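Local coordinates for urea carboxylase (Thermus thermophilus, PDB 3OEP), which is of unknown function but is a KipI-KipA homologue, once misnamed an allophanate hydrolase, with carboxyltransferase-family halves of the cyclophilin-like class, at residues A[299-303]-A[304-308]; A[406-410]-A[411-415]; A[314-317]-A[318-321]; A[24-27]-A[28-32]. All blocks are in the same frame, centred on the assembly; numbering follows the deposited sequence.

Interaction 1: residues A[299-303]-A[304-308]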
ATOM      1  N   VAL A 299      -7.149   2.105  26.626  1.00 17.93           N
ATOM      2  CA  VAL A 299      -6.367   1.654  27.772  1.00 18.77           C
ATOM      3  C   VAL A 299      -6.501   0.141  27.798  1.00 18.51           C
ATOM      4  O   VAL A 299      -7.572  -0.396  27.512  1.00 19.73           O
ATOM      5  CB  VAL A 299      -6.838   2.264  29.118  1.00 21.18           C
ATOM      6  CG1 VAL A 299      -6.562   3.768  29.147  1.00 22.74           C
ATOM      7  CG2 VAL A 299      -8.307   1.970  29.376  1.00 23.74           C
ATOM      8  N   ALA A 300      -5.404  -0.548  28.085  1.00 18.85           N
ATOM      9  CA  ALA A 300      -5.427  -1.995  28.168  1.00 18.53           C
ATOM     10  C   ALA A 300      -6.048  -2.399  29.500  1.00 19.93           C
ATOM     11  O   ALA A 300      -5.908  -1.690  30.502  1.00 19.82           O
ATOM     12  CB  ALA A 300      -4.019  -2.571  28.017  1.00 18.00           C
ATOM     13  N   LEU A 301      -6.746  -3.532  29.488  1.00 19.35           N
ATOM     14  CA  LEU A 301      -7.440  -4.047  30.667  0.50 19.92           C
ATOM     15  C   LEU A 301      -6.960  -5.458  30.942  1.00 19.66           C
ATOM     16  O   LEU A 301      -7.111  -6.343  30.097  1.00 16.88           O
ATOM     17  CB  LEU A 301      -8.954  -4.077  30.452  0.50 21.31           C
ATOM     18  CG  LEU A 301      -9.701  -2.756  30.307  0.50 22.90           C
ATOM     19  CD1 LEU A 301     -11.186  -3.030  30.113  0.50 24.01           C
ATOM     20  CD2 LEU A 301      -9.475  -1.876  31.513  0.50 21.56           C
ATOM     21  N   LEU A 302      -6.385  -5.674  32.125  1.00 19.62           N
ATOM     22  CA  LEU A 302      -5.869  -6.985  32.493  1.00 20.72           C
ATOM     23  C   LEU A 302      -6.115  -7.224  33.975  1.00 24.11           C
ATOM     24  O   LEU A 302      -5.684  -6.428  34.807  1.00 22.80           O
ATOM     25  CB  LEU A 302      -4.370  -7.069  32.191  1.00 20.97           C
ATOM     26  CG  LEU A 302      -3.683  -8.396  32.525  1.00 23.51           C
ATOM     27  CD1 LEU A 302      -4.259  -9.516  31.677  1.00 20.43           C
ATOM     28  CD2 LEU A 302      -2.171  -8.285  32.333  1.00 23.58           C
ATOM     29  N   GLU A 303      -6.814  -8.316  34.286  1.00 25.72           N
ATOM     30  CA  GLU A 303      -7.102  -8.707  35.676  1.00 29.51           C
ATOM     31  C   GLU A 303      -7.722  -7.562  36.487  1.00 30.86           C
ATOM     32  O   GLU A 303      -7.384  -7.360  37.657  1.00 32.14           O
ATOM     33  CB  GLU A 303      -5.831  -9.230  36.356  1.00 30.07           C
ATOM     34  CG  GLU A 303      -5.249 -10.480  35.702  1.00 32.84           C
ATOM     35  CD  GLU A 303      -4.015 -10.991  36.416  1.00 35.95           C
ATOM     36  OE1 GLU A 303      -2.904 -10.507  36.113  1.00 43.23           O
ATOM     37  OE2 GLU A 303      -4.156 -11.885  37.277  1.00 40.77           O
ATOM     38  N   GLY A 304      -8.618  -6.815  35.848  1.00 31.83           N
ATOM     39  CA  GLY A 304      -9.328  -5.716  36.495  1.00 33.26           C
ATOM     40  C   GLY A 304      -8.624  -4.367  36.489  1.00 33.86           C
ATOM     41  O   GLY A 304      -9.254  -3.349  36.794  1.00 36.18           O
ATOM     42  N   GLU A 305      -7.332  -4.349  36.147  1.00 30.17           N
ATOM     43  CA  GLU A 305      -6.526  -3.127  36.180  1.00 30.02           C
ATOM     44  C   GLU A 305      -6.471  -2.476  34.804  1.00 26.89           C
ATOM     45  O   GLU A 305      -6.399  -3.171  33.796  1.00 24.83           O
ATOM     46  CB  GLU A 305      -5.093  -3.436  36.631  1.00 30.10           C
ATOM     47  CG  GLU A 305      -4.966  -4.186  37.953  1.00 36.26           C
ATOM     48  CD  GLU A 305      -5.385  -3.371  39.168  1.00 42.20           C
ATOM     49  OE1 GLU A 305      -5.580  -3.985  40.236  1.00 48.37           O
ATOM     50  OE2 GLU A 305      -5.514  -2.131  39.069  1.00 45.98           O
ATOM     51  N   GLU A 306      -6.505  -1.144  34.771  1.00 25.46           N
ATOM     52  CA  GLU A 306      -6.275  -0.393  33.539  1.00 25.57           C
ATOM     53  C   GLU A 306      -4.780  -0.145  33.368  1.00 24.26           C
ATOM     54  O   GLU A 306      -4.095   0.225  34.328  1.00 24.65           O
ATOM     55  CB  GLU A 306      -7.023   0.947  33.553  1.00 27.41           C
ATOM     56  CG  GLU A 306      -8.504   0.828  33.239  1.00 30.41           C
ATOM     57  CD  GLU A 306      -9.193   2.173  33.084  1.00 37.55           C
ATOM     58  OE1 GLU A 306      -8.540   3.218  33.292  1.00 43.25           O
ATOM     59  OE2 GLU A 306     -10.394   2.184  32.744  1.00 38.98           O
ATOM     60  N   ILE A 307      -4.288  -0.339  32.143  1.00 22.38           N
ATOM     61  CA  ILE A 307      -2.885  -0.119  31.798  1.00 21.87           C
ATOM     62  C   ILE A 307      -2.837   0.931  30.683  1.00 20.98           C
ATOM     63  O   ILE A 307      -3.220   0.641  29.545  1.00 21.67           O
ATOM     64  CB  ILE A 307      -2.209  -1.427  31.324  1.00 21.59           C
ATOM     65  CG1 ILE A 307      -2.302  -2.506  32.414  1.00 25.00           C
ATOM     66  CG2 ILE A 307      -0.742  -1.182  30.945  1.00 22.39           C
ATOM     67  CD1 ILE A 307      -1.851  -3.896  31.961  1.00 22.99           C
ATOM     68  N   PRO A 308      -2.394   2.158  31.004  1.00 21.15           N
ATOM     69  CA  PRO A 308      -2.300   3.174  29.956  1.00 21.31           C
ATOM     70  C   PRO A 308      -1.147   2.886  29.005  1.00 20.45           C
ATOM     71  O   PRO A 308      -0.219   2.157  29.368  1.00 19.21           O
ATOM     72  CB  PRO A 308      -2.067   4.474  30.732  1.00 24.36           C
ATOM     73  CG  PRO A 308      -1.499   4.061  32.030  1.00 25.87           C
ATOM     74  CD  PRO A 308      -2.039   2.697  32.331  1.00 23.65           C
TER
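Gly-304 follows Glu-303 at the tip of a tight beta hairpin, and the two occupy the corners of a type I' turn running from Leu-302 to Glu-305. Gly-304 takes a positive phi of 86°, a backbone setting that suits glycine. Glu-305 closes the turn. Its N donates to Leu-302 O at 3.0 Å, approaching from well above the carbonyl plane, whereas the return bond from Leu-302 N to Glu-305 O, also 3.0 Å, is nearly straight and in the carbonyl plane. Glu-306 forms a non-hydrogen-bonded pair with Leu-301, and both side chains rise from the same face. Its CG sits beside the backbone N (chi1 -79°) and the chain continues extended, bringing CD slantwise against Val-299 CG2 at 3.8 Å. The carboxylate beyond is held by salt bridges from OE2 to Arg-324 and from OE1 to Arg-326. Ile-307 pairs with Ala-300 through two backbone bonds: Ile-307 N to Ala-300 O is 2.7 Å, and Ala-300 N to Ile-307 O is 2.9 Å. On the opposite face of the hairpin from Glu-306, Ile-307 CB meets Ala-300 CB at 3.9 Å, while CD1 reaches along to Leu-302 CB at 4.1 Å; Phe-313 also touches Ile-307 and Leu-302. Pro-308 merely brushes Val-299 CG1. Strand 305-307 is an outermost strand of its antiparallel sheet. The apolar face also carries Glu-305 at its exposed end; on the other, beside Leu-301, the two arginines would be expected to favour an ionised Glu-306.

Interaction 2: residues A[406-410]-A[411-415]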
ATOM      1  N   ARG A 406      -2.146  27.306  -1.643  1.00 18.62           N
ATOM      2  CA  ARG A 406      -2.834  28.395  -0.969  1.00 19.67           C
ATOM      3  C   ARG A 406      -4.174  27.921  -0.399  1.00 19.79           C
ATOM      4  O   ARG A 406      -4.487  28.190   0.759  1.00 20.14           O
ATOM      5  CB  ARG A 406      -3.051  29.548  -1.949  1.00 22.10           C
ATOM      6  CG  ARG A 406      -3.523  30.830  -1.320  1.00 24.43           C
ATOM      7  CD  ARG A 406      -3.595  31.926  -2.366  1.00 27.98           C
ATOM      8  NE  ARG A 406      -4.281  33.107  -1.853  1.00 32.54           N
ATOM      9  CZ  ARG A 406      -3.736  34.036  -1.067  1.00 35.02           C
ATOM     10  NH1 ARG A 406      -4.481  35.056  -0.659  1.00 33.33           N
ATOM     11  NH2 ARG A 406      -2.461  33.960  -0.683  1.00 29.57           N
ATOM     12  N   ALA A 407      -4.939  27.200  -1.215  1.00 19.06           N
ATOM     13  CA  ALA A 407      -6.242  26.647  -0.793  1.00 18.20           C
ATOM     14  C   ALA A 407      -6.112  25.699   0.396  1.00 17.82           C
ATOM     15  O   ALA A 407      -6.914  25.744   1.340  1.00 17.49           O
ATOM     16  CB  ALA A 407      -6.904  25.922  -1.954  1.00 18.74           C
ATOM     17  N   LEU A 408      -5.098  24.840   0.352  1.00 15.86           N
ATOM     18  CA  LEU A 408      -4.861  23.883   1.431  1.00 16.46           C
ATOM     19  C   LEU A 408      -4.553  24.580   2.757  1.00 18.90           C
ATOM     20  O   LEU A 408      -4.952  24.102   3.810  1.00 18.64           O
ATOM     21  CB  LEU A 408      -3.731  22.914   1.058  1.00 14.82           C
ATOM     22  CG  LEU A 408      -4.131  21.842   0.048  1.00 13.75           C
ATOM     23  CD1 LEU A 408      -2.911  21.218  -0.612  1.00 17.59           C
ATOM     24  CD2 LEU A 408      -4.995  20.772   0.719  1.00 14.76           C
ATOM     25  N   CYS A 409      -3.866  25.721   2.699  1.00 19.86           N
ATOM     26  CA  CYS A 409      -3.534  26.480   3.906  1.00 22.57           C
ATOM     27  C   CYS A 409      -4.588  27.525   4.300  1.00 23.53           C
ATOM     28  O   CYS A 409      -4.413  28.223   5.299  1.00 27.61           O
ATOM     29  CB  CYS A 409      -2.178  27.168   3.729  1.00 21.65           C
ATOM     30  SG  CYS A 409      -0.792  26.026   3.525  1.00 24.95           S
ATOM     31  N   SER A 410      -5.680  27.626   3.541  1.00 23.60           N
ATOM     32  CA  SER A 410      -6.602  28.772   3.652  1.00 24.70           C
ATOM     33  C   SER A 410      -7.579  28.716   4.827  1.00 27.51           C
ATOM     34  O   SER A 410      -8.085  29.752   5.266  1.00 30.07           O
ATOM     35  CB  SER A 410      -7.385  28.959   2.346  1.00 24.77           C
ATOM     36  OG  SER A 410      -8.358  27.945   2.158  1.00 24.00           O
ATOM     37  N   GLY A 411      -7.849  27.513   5.320  1.00 25.69           N
ATOM     38  CA  GLY A 411      -8.771  27.314   6.429  1.00 26.55           C
ATOM     39  C   GLY A 411      -8.754  25.861   6.861  1.00 25.31           C
ATOM     40  O   GLY A 411      -8.081  25.041   6.240  1.00 22.51           O
ATOM     41  N   PRO A 412      -9.505  25.529   7.924  1.00 24.70           N
ATOM     42  CA  PRO A 412      -9.482  24.167   8.446  1.00 25.06           C
ATOM     43  C   PRO A 412     -10.156  23.138   7.538  1.00 23.07           C
ATOM     44  O   PRO A 412     -11.157  23.433   6.868  1.00 24.36           O
ATOM     45  CB  PRO A 412     -10.238  24.283   9.773  1.00 27.52           C
ATOM     46  CG  PRO A 412     -11.101  25.475   9.620  1.00 27.81           C
ATOM     47  CD  PRO A 412     -10.353  26.420   8.735  1.00 27.70           C
ATOM     48  N   PHE A 413      -9.582  21.941   7.527  1.00 19.57           N
ATOM     49  CA  PHE A 413     -10.204  20.772   6.943  1.00 18.05           C
ATOM     50  C   PHE A 413     -10.671  19.873   8.082  1.00 19.28           C
ATOM     51  O   PHE A 413     -10.312  20.083   9.245  1.00 20.31           O
ATOM     52  CB  PHE A 413      -9.219  20.034   6.037  1.00 18.30           C
ATOM     53  CG  PHE A 413      -8.947  20.744   4.743  1.00 16.88           C
ATOM     54  CD1 PHE A 413      -8.113  21.856   4.706  1.00 18.17           C
ATOM     55  CD2 PHE A 413      -9.544  20.319   3.570  1.00 17.55           C
ATOM     56  CE1 PHE A 413      -7.873  22.521   3.506  1.00 17.94           C
ATOM     57  CE2 PHE A 413      -9.310  20.981   2.371  1.00 19.62           C
ATOM     58  CZ  PHE A 413      -8.473  22.085   2.342  1.00 17.64           C
ATOM     59  N   ARG A 414     -11.487  18.888   7.739  1.00 18.57           N
ATOM     60  CA  ARG A 414     -12.039  17.953   8.703  1.00 19.23           C
ATOM     61  C   ARG A 414     -11.919  16.550   8.118  1.00 17.65           C
ATOM     62  O   ARG A 414     -12.174  16.352   6.932  1.00 19.03           O
ATOM     63  CB  ARG A 414     -13.509  18.303   8.961  1.00 20.83           C
ATOM     64  CG  ARG A 414     -14.141  17.600  10.142  1.00 25.86           C
ATOM     65  CD  ARG A 414     -15.520  18.188  10.448  1.00 23.99           C
ATOM     66  NE  ARG A 414     -16.510  17.858   9.416  1.00 23.78           N
ATOM     67  CZ  ARG A 414     -16.974  18.687   8.482  1.00 24.28           C
ATOM     68  NH1 ARG A 414     -17.872  18.243   7.613  1.00 23.84           N
ATOM     69  NH2 ARG A 414     -16.567  19.951   8.400  1.00 28.45           N
ATOM     70  N   VAL A 415     -11.530  15.578   8.940  1.00 16.93           N
ATOM     71  CA  VAL A 415     -11.388  14.202   8.466  1.00 15.04           C
ATOM     72  C   VAL A 415     -12.777  13.604   8.222  1.00 15.87           C
ATOM     73  O   VAL A 415     -13.628  13.632   9.101  1.00 15.35           O
ATOM     74  CB  VAL A 415     -10.641  13.323   9.485  1.00 14.00           C
ATOM     75  CG1 VAL A 415     -10.636  11.853   9.040  1.00 13.35           C
ATOM     76  CG2 VAL A 415      -9.210  13.826   9.685  1.00 15.79           C
TER
HETATM   77  O   HOH W   1      -5.435  24.438   6.558  1.00 18.70           O
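Phe-413 turns the edge of its ring to the end of helix 402-408: CE1 lies 3.3 Å from Leu-408 O, which sits near the ring plane, and Ala-407 O approaches the same edge more loosely. Beside this, Leu-408 CD2 meets CZ of Phe-413 at 4.1 Å, the two side chains slanting across each other. One water ties the backbones together, lying 2.8 Å from Leu-408 O and 2.7 Å from Gly-411 O. This is the link by which the helix hands over to strand 413-418, part of a mixed sheet in a half of the protein assigned to the cyclophilin-like class; within it the strand runs between 422-426 and 488-492. The connecting turn is braced by Ser-410, whose OG takes the position between backbone N and carbonyl carbon (chi1 72°) and folds back to donate to Ala-407 O at 2.8 Å. The same oxygen accepts Ser-410 N at 3.1 Å, so two donors from one residue grip this carbonyl. Farther out, Val-430 packs against both Leu-408 and Phe-413; Phe-491 of strand 488-492 adjoins Leu-408, and Leu-425 and Pro-428 adjoin the phenylalanine.

Interaction 3: residues A[314-317]-A[318-321]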
ATOM      1  N   LEU A 314       3.423  -7.738  33.034  1.00 17.07           N
ATOM      2  CA  LEU A 314       3.394  -9.192  33.050  1.00 19.07           C
ATOM      3  C   LEU A 314       1.984  -9.627  32.661  1.00 17.58           C
ATOM      4  O   LEU A 314       0.992  -9.121  33.183  1.00 17.78           O
ATOM      5  CB  LEU A 314       3.790  -9.731  34.432  1.00 21.32           C
ATOM      6  CG  LEU A 314       4.102 -11.233  34.592  1.00 26.27           C
ATOM      7  CD1 LEU A 314       2.846 -12.071  34.514  1.00 33.36           C
ATOM      8  CD2 LEU A 314       5.134 -11.736  33.584  1.00 29.77           C
ATOM      9  N   TRP A 315       1.914 -10.555  31.717  1.00 16.21           N
ATOM     10  CA  TRP A 315       0.662 -11.075  31.205  1.00 15.92           C
ATOM     11  C   TRP A 315       0.668 -12.583  31.480  1.00 14.62           C
ATOM     12  O   TRP A 315       1.279 -13.353  30.742  1.00 15.68           O
ATOM     13  CB  TRP A 315       0.572 -10.738  29.721  1.00 15.41           C
ATOM     14  CG  TRP A 315      -0.689 -11.146  29.018  1.00 11.42           C
ATOM     15  CD1 TRP A 315      -1.846 -11.624  29.573  1.00 14.57           C
ATOM     16  CD2 TRP A 315      -0.927 -11.063  27.608  1.00 13.26           C
ATOM     17  NE1 TRP A 315      -2.776 -11.874  28.585  1.00 12.63           N
ATOM     18  CE2 TRP A 315      -2.235 -11.540  27.372  1.00 13.70           C
ATOM     19  CE3 TRP A 315      -0.148 -10.661  26.516  1.00 15.19           C
ATOM     20  CZ2 TRP A 315      -2.787 -11.607  26.091  1.00 14.84           C
ATOM     21  CZ3 TRP A 315      -0.700 -10.738  25.239  1.00 15.18           C
ATOM     22  CH2 TRP A 315      -2.001 -11.209  25.042  1.00 15.60           C
ATOM     23  N   PRO A 316       0.019 -13.005  32.581  1.00 15.33           N
ATOM     24  CA  PRO A 316       0.144 -14.399  33.000  1.00 15.47           C
ATOM     25  C   PRO A 316      -0.665 -15.363  32.153  1.00 13.88           C
ATOM     26  O   PRO A 316      -1.711 -14.987  31.618  1.00 14.36           O
ATOM     27  CB  PRO A 316      -0.388 -14.394  34.439  1.00 16.33           C
ATOM     28  CG  PRO A 316      -0.442 -12.973  34.852  1.00 17.41           C
ATOM     29  CD  PRO A 316      -0.671 -12.194  33.604  1.00 15.31           C
ATOM     30  N   ARG A 317      -0.181 -16.597  32.055  1.00 14.80           N
ATOM     31  CA  ARG A 317      -0.867 -17.659  31.333  1.00 15.27           C
ATOM     32  C   ARG A 317      -2.331 -17.734  31.748  1.00 16.64           C
ATOM     33  O   ARG A 317      -2.648 -17.712  32.942  1.00 17.19           O
ATOM     34  CB  ARG A 317      -0.184 -19.005  31.602  1.00 18.37           C
ATOM     35  CG  ARG A 317      -0.952 -20.216  31.111  1.00 19.74           C
ATOM     36  CD  ARG A 317      -0.164 -21.479  31.413  1.00 25.34           C
ATOM     37  NE  ARG A 317       0.904 -21.675  30.442  1.00 24.90           N
ATOM     38  CZ  ARG A 317       2.001 -22.403  30.639  1.00 31.17           C
ATOM     39  NH1 ARG A 317       2.219 -23.020  31.799  1.00 31.60           N
ATOM     40  NH2 ARG A 317       2.894 -22.506  29.660  1.00 33.73           N
ATOM     41  N   GLY A 318      -3.214 -17.805  30.754  1.00 15.90           N
ATOM     42  CA  GLY A 318      -4.643 -17.981  30.992  1.00 15.57           C
ATOM     43  C   GLY A 318      -5.418 -16.714  31.304  1.00 16.03           C
ATOM     44  O   GLY A 318      -6.636 -16.765  31.433  1.00 17.99           O
ATOM     45  N   LYS A 319      -4.731 -15.578  31.427  1.00 14.47           N
ATOM     46  CA  LYS A 319      -5.404 -14.312  31.706  1.00 15.23           C
ATOM     47  C   LYS A 319      -5.716 -13.580  30.411  1.00 14.68           C
ATOM     48  O   LYS A 319      -4.929 -13.611  29.458  1.00 15.10           O
ATOM     49  CB  LYS A 319      -4.560 -13.428  32.626  1.00 15.44           C
ATOM     50  CG  LYS A 319      -4.176 -14.093  33.956  1.00 16.99           C
ATOM     51  CD  LYS A 319      -5.384 -14.574  34.743  1.00 19.99           C
ATOM     52  CE  LYS A 319      -4.977 -15.113  36.118  1.00 24.45           C
ATOM     53  NZ  LYS A 319      -6.159 -15.424  36.967  1.00 26.83           N
ATOM     54  N   THR A 320      -6.867 -12.909  30.395  1.00 14.96           N
ATOM     55  CA  THR A 320      -7.381 -12.266  29.195  1.00 15.52           C
ATOM     56  C   THR A 320      -7.114 -10.769  29.208  1.00 15.24           C
ATOM     57  O   THR A 320      -7.372 -10.077  30.199  1.00 15.62           O
ATOM     58  CB  THR A 320      -8.876 -12.558  29.028  1.00 15.78           C
ATOM     59  OG1 THR A 320      -9.052 -13.979  28.928  1.00 16.75           O
ATOM     60  CG2 THR A 320      -9.445 -11.874  27.773  1.00 16.43           C
ATOM     61  N   LEU A 321      -6.578 -10.297  28.088  1.00 14.54           N
ATOM     62  CA  LEU A 321      -6.231  -8.905  27.866  1.00 13.45           C
ATOM     63  C   LEU A 321      -7.261  -8.290  26.917  1.00 14.93           C
ATOM     64  O   LEU A 321      -7.559  -8.858  25.857  1.00 14.26           O
ATOM     65  CB  LEU A 321      -4.839  -8.835  27.242  1.00 13.87           C
ATOM     66  CG  LEU A 321      -4.262  -7.457  26.926  1.00 15.05           C
ATOM     67  CD1 LEU A 321      -4.073  -6.633  28.193  1.00 15.18           C
ATOM     68  CD2 LEU A 321      -2.938  -7.645  26.169  1.00 15.95           C
TER
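Trp-315 and Leu-321 both hold CG opposite the backbone N, at chi1 -178° and -180°, and these extended settings carry the indole across the turn to meet the leucine at about a right angle. Leu-321 CD2 stands over the six-membered ring, 3.8 Å from its centroid and almost on the ring normal, a CH-pi contact. Its CB adds an apolar touch to CZ2 of Trp-315 at 3.6 Å. At the other end of the indole, NE1 donates to Lys-319 O at 2.9 Å, the donor standing 46° out of the carbonyl plane. Between these groups the chain reverses in a type II turn from Pro-316 to Lys-319, closed by Lys-319 N donating to Pro-316 O at 3.1 Å; Gly-318 supplies the positive phi. Lys-319 CG, set beside the backbone N by chi1, rests on Pro-316 CB at 3.8 Å; beyond it the chain bends at chi2 and its amine leads away. Leu-283 and Ala-285 of strand 282-285 and Leu-302 also pack on the indole. The turn thereby links strand 311-315 of one sheet to 320-325 of another, and the buried indole N-H is satisfied by a main-chain carbonyl.

Interaction 4: residues A[24-27]-A[28-32]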
ATOM      1  N   LEU A  24      17.658   2.265 -15.064  1.00 19.13           N
ATOM      2  CA  LEU A  24      18.112   2.806 -13.790  1.00 19.17           C
ATOM      3  C   LEU A  24      17.487   2.058 -12.618  1.00 18.89           C
ATOM      4  O   LEU A  24      18.194   1.667 -11.685  1.00 19.07           O
ATOM      5  CB  LEU A  24      17.817   4.307 -13.706  1.00 20.01           C
ATOM      6  CG  LEU A  24      18.625   5.160 -14.690  1.00 24.53           C
ATOM      7  CD1 LEU A  24      18.175   6.614 -14.663  1.00 25.31           C
ATOM      8  CD2 LEU A  24      20.116   5.052 -14.400  1.00 28.94           C
ATOM      9  N   ALA A  25      16.173   1.853 -12.660  1.00 16.53           N
ATOM     10  CA  ALA A  25      15.491   1.133 -11.589  1.00 17.39           C
ATOM     11  C   ALA A  25      16.044  -0.281 -11.442  1.00 17.03           C
ATOM     12  O   ALA A  25      16.316  -0.730 -10.328  1.00 18.21           O
ATOM     13  CB  ALA A  25      13.990   1.086 -11.831  1.00 16.81           C
ATOM     14  N   GLU A  26      16.207  -0.977 -12.566  1.00 16.14           N
ATOM     15  CA  GLU A  26      16.702  -2.358 -12.552  1.00 19.03           C
ATOM     16  C   GLU A  26      18.095  -2.460 -11.941  1.00 20.03           C
ATOM     17  O   GLU A  26      18.354  -3.355 -11.140  1.00 19.84           O
ATOM     18  CB  GLU A  26      16.694  -2.958 -13.964  1.00 19.82           C
ATOM     19  CG  GLU A  26      15.301  -3.330 -14.440  1.00 23.74           C
ATOM     20  CD  GLU A  26      15.227  -3.708 -15.916  1.00 30.60           C
ATOM     21  OE1 GLU A  26      16.252  -3.619 -16.630  1.00 31.41           O
ATOM     22  OE2 GLU A  26      14.126  -4.088 -16.367  1.00 30.66           O
ATOM     23  N   ALA A  27      18.978  -1.540 -12.319  1.00 19.88           N
ATOM     24  CA  ALA A  27      20.345  -1.525 -11.795  1.00 21.91           C
ATOM     25  C   ALA A  27      20.361  -1.305 -10.276  1.00 22.02           C
ATOM     26  O   ALA A  27      21.133  -1.947  -9.560  1.00 24.39           O
ATOM     27  CB  ALA A  27      21.180  -0.465 -12.503  1.00 21.82           C
ATOM     28  N   LEU A  28      19.503  -0.410  -9.791  1.00 20.77           N
ATOM     29  CA  LEU A  28      19.385  -0.159  -8.350  1.00 20.29           C
ATOM     30  C   LEU A  28      18.822  -1.364  -7.613  1.00 21.24           C
ATOM     31  O   LEU A  28      19.328  -1.728  -6.553  1.00 23.40           O
ATOM     32  CB  LEU A  28      18.508   1.060  -8.065  1.00 19.28           C
ATOM     33  CG  LEU A  28      19.113   2.433  -8.359  1.00 21.52           C
ATOM     34  CD1 LEU A  28      18.031   3.504  -8.319  1.00 21.31           C
ATOM     35  CD2 LEU A  28      20.237   2.759  -7.379  1.00 19.73           C
ATOM     36  N   LEU A  29      17.777  -1.976  -8.166  1.00 19.91           N
ATOM     37  CA  LEU A  29      17.095  -3.093  -7.502  1.00 20.71           C
ATOM     38  C   LEU A  29      17.971  -4.358  -7.477  1.00 24.22           C
ATOM     39  O   LEU A  29      17.843  -5.201  -6.584  1.00 25.26           O
ATOM     40  CB  LEU A  29      15.732  -3.361  -8.156  1.00 19.66           C
ATOM     41  CG  LEU A  29      14.711  -2.225  -7.968  1.00 20.02           C
ATOM     42  CD1 LEU A  29      13.558  -2.320  -8.954  1.00 22.11           C
ATOM     43  CD2 LEU A  29      14.192  -2.200  -6.523  1.00 22.03           C
ATOM     44  N   ARG A  30      18.871  -4.462  -8.450  1.00 25.18           N
ATOM     45  CA  ARG A  30      19.859  -5.536  -8.517  1.00 28.93           C
ATOM     46  C   ARG A  30      20.870  -5.450  -7.368  1.00 29.64           C
ATOM     47  O   ARG A  30      21.304  -6.476  -6.839  1.00 31.46           O
ATOM     48  CB  ARG A  30      20.584  -5.441  -9.867  1.00 31.01           C
ATOM     49  CG  ARG A  30      21.426  -6.630 -10.277  1.00 37.52           C
ATOM     50  CD  ARG A  30      21.973  -6.390 -11.683  1.00 40.77           C
ATOM     51  NE  ARG A  30      20.880  -6.302 -12.654  1.00 42.42           N
ATOM     52  CZ  ARG A  30      20.775  -5.412 -13.644  1.00 44.67           C
ATOM     53  NH1 ARG A  30      21.692  -4.471 -13.848  1.00 45.12           N
ATOM     54  NH2 ARG A  30      19.716  -5.459 -14.444  1.00 43.67           N
ATOM     55  N   ALA A  31      21.233  -4.227  -6.990  1.00 27.65           N
ATOM     56  CA  ALA A  31      22.243  -3.984  -5.963  1.00 29.01           C
ATOM     57  C   ALA A  31      21.889  -2.719  -5.180  1.00 27.53           C
ATOM     58  O   ALA A  31      22.553  -1.692  -5.318  1.00 26.96           O
ATOM     59  CB  ALA A  31      23.615  -3.849  -6.610  1.00 28.56           C
ATOM     60  N   PRO A  32      20.830  -2.790  -4.351  1.00 26.76           N
ATOM     61  CA  PRO A  32      20.322  -1.589  -3.691  1.00 26.25           C
ATOM     62  C   PRO A  32      21.282  -1.062  -2.635  1.00 27.10           C
ATOM     63  O   PRO A  32      21.704  -1.826  -1.767  1.00 27.33           O
ATOM     64  CB  PRO A  32      19.014  -2.065  -3.046  1.00 26.78           C
ATOM     65  CG  PRO A  32      19.168  -3.528  -2.894  1.00 27.13           C
ATOM     66  CD  PRO A  32      20.014  -3.977  -4.050  1.00 27.15           C
TER
HETATM   67  O   HOH W   2      18.826  -3.924 -16.339  1.00 31.87           O
HETATM   68  O   HOH W   3      22.854  -0.585  -7.723  1.00 32.39           O
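Leu-24 O accepts Leu-28 N at 3.1 Å, the first of the backbone bonds carrying helix 15-30 to its last turn. Ala-25 O takes Leu-29 N at 2.9 Å, nearly along the C=O axis, and the Leu-29 side chain folds past the same oxygen. Inward, Leu-24 and Ala-25 lie on Leu-46, and Leu-28 on Leu-48, so this amphipathic helix packs its apolar side against strand 45-50, with Leu-36 of strand 36-42 also touching Leu-28. Glu-26 belongs to the outer side. Its O accepts Arg-30 N at 3.0 Å and lies beneath the centre of the Arg-30 guanidinium, which a bend at chi3 (-63°) folds back over the helix. The carboxylate and guanidinium stay beyond salt-bridge range; instead a water spans them, 2.6 Å from Glu-26 OE1 and 2.6 Å from Arg-30 NH2, at the edge of the guanidinium and in its plane. Ala-27, whose CA lies under the guanidinium, has Leu-67 against its CB. Ala-27 O receives a weak bond from Ala-31 N at 3.4 Å, where the chain leaves helical geometry, and a second water bridges Ala-27 O to Ala-31 O, donating to both.

Overall arrangement
Interactions 1 and 3 are close neighbours, their centres about 11 Å apart, and they touch: strands 298-302 and 320-325 lie side by side in one sheet, where Leu-302 CD1 is 3.5 Å from Thr-320 O, while Leu-302 CD2 lies 3.4 Å from Leu-314 O of strand 311-315 in the other sheet. Between the two turns, Glu-303 OE2 comes within 3.5 Å of Lys-319 CE. Interaction 2 falls in the same family half but belongs to a separate sheet, with its centre about 38 Å from that of interaction 1. Interaction 4 lies in the other half, about 39 Å from interaction 2 and 48 Å from interaction 1 between centres, across the chain's centre from the latter.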